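Local coordinates for agglutinin (Rhizoctonia solani, PDB 4G9N), which binds N-acetylgalactosamine as a lectin of the ricin-type beta-trefoil family, at the interface of chains A and B. Numbering follows the deposited sequence. Chains: chain A/B, agglutinin.

The interface of chains A and B. Residues chain A 138-140; chain B 1-3.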
loop_
_atom_site.group_PDB
_atom_site.type_symbol
_atom_site.label_atom_id
_atom_site.label_comp_id
_atom_site.label_asym_id
_atom_site.label_seq_id
_atom_site.Cartn_x
_atom_site.Cartn_y
_atom_site.Cartn_z
ATOM N N LYS A 138 8.021 -5.804 -6.937
ATOM C CA LYS A 138 7.130 -5.557 -8.060
ATOM C C LYS A 138 6.072 -6.650 -8.117
ATOM O O LYS A 138 6.402 -7.830 -8.074
ATOM C CB LYS A 138 7.919 -5.534 -9.368
ATOM C CG LYS A 138 8.990 -4.453 -9.436
ATOM C CD LYS A 138 9.830 -4.565 -10.708
ATOM C CE LYS A 138 8.954 -4.465 -11.924
ATOM N NZ LYS A 138 8.738 -5.789 -12.561
ATOM N N PHE A 139 4.806 -6.256 -8.220
ATOM C CA PHE A 139 3.706 -7.216 -8.278
ATOM C C PHE A 139 3.265 -7.493 -9.708
ATOM O O PHE A 139 2.648 -6.652 -10.353
ATOM C CB PHE A 139 2.520 -6.744 -7.432
ATOM C CG PHE A 139 2.668 -7.052 -5.975
ATOM C CD1 PHE A 139 3.712 -6.495 -5.235
ATOM C CD2 PHE A 139 1.773 -7.904 -5.337
ATOM C CE1 PHE A 139 3.863 -6.782 -3.882
ATOM C CE2 PHE A 139 1.922 -8.199 -3.984
ATOM C CZ PHE A 139 2.968 -7.636 -3.255
ATOM N N ILE A 140 3.581 -8.687 -10.194
ATOM C CA ILE A 140 3.223 -9.067 -11.549
ATOM C C ILE A 140 2.018 -10.005 -11.549
ATOM O O ILE A 140 2.139 -11.181 -11.219
ATOM C CB ILE A 140 4.422 -9.718 -12.253
ATOM C CG1 ILE A 140 5.624 -8.762 -12.210
ATOM C CG2 ILE A 140 4.060 -10.084 -13.680
ATOM C CD1 ILE A 140 6.958 -9.404 -12.531
ATOM N N ALA B 1 1.014 -7.173 -14.012
ATOM C CA ALA B 1 1.858 -7.522 -15.155
ATOM C C ALA B 1 2.690 -6.388 -15.805
ATOM O O ALA B 1 2.585 -6.167 -17.014
ATOM C CB ALA B 1 1.014 -8.243 -16.230
ATOM N N PRO B 2 3.510 -5.658 -15.022
ATOM C CA PRO B 2 3.531 -5.512 -13.563
ATOM C C PRO B 2 2.412 -4.565 -13.177
ATOM O O PRO B 2 1.868 -3.891 -14.051
ATOM C CB PRO B 2 4.883 -4.841 -13.286
ATOM C CG PRO B 2 5.709 -5.117 -14.499
ATOM C CD PRO B 2 4.739 -5.128 -15.637
ATOM N N ILE B 3 2.057 -4.534 -11.898
ATOM C CA ILE B 3 1.128 -3.532 -11.407
ATOM C C ILE B 3 1.905 -2.567 -10.541
ATOM O O ILE B 3 2.548 -2.962 -9.567
ATOM C CB ILE B 3 -0.008 -4.146 -10.590
ATOM C CG1 ILE B 3 -0.868 -5.052 -11.479
ATOM C CG2 ILE B 3 -0.848 -3.046 -9.955
ATOM C CD1 ILE B 3 -2.005 -5.726 -10.740
#
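B:Ile3 and A:Phe139 show how a chain terminus can extend a neighbour's sheet: the N-terminal arm of chain B lies antiparallel against strand 137-141 of chain A, near the end of that chain. The backbone N of B:Ile3 donates a hydrogen bond of 2.7 Å to the carbonyl O of A:Phe139, meeting it nearly along the C=O axis (162°). B:Pro2, which follows a cis peptide bond and has no N-H to offer, contributes its ring instead, which runs alongside the side chains of A:Lys138 and A:Ile140, all three projecting to a common side.

Followed outward from CB, A:Lys138 leaves its strand crosswise, CG anti to the carbonyl carbon (chi1 -61°), and extends on through chi2 (175°) before bends at chi3 and chi4 shape its end. The contact begins at CE, which comes to 4.2 Å from CG of B:Pro2. The amine NZ lies 3.7 Å from that same CG of B:Pro2. It is also 4.0 Å from CB of B:Pro2, so the tip rests against the ring carbons. A:Ile140, two residues further along the strand, packs its CG1 4.1 Å from CA of B:Pro2. Chains A and B are copies related by a two-fold, so the exchange of arms is reciprocal, which suggests, without proving, a genuine dimer. The methyl CG2 of A:Ile140 reaches CA of the poorly ordered B:Ala1 at 3.7 Å.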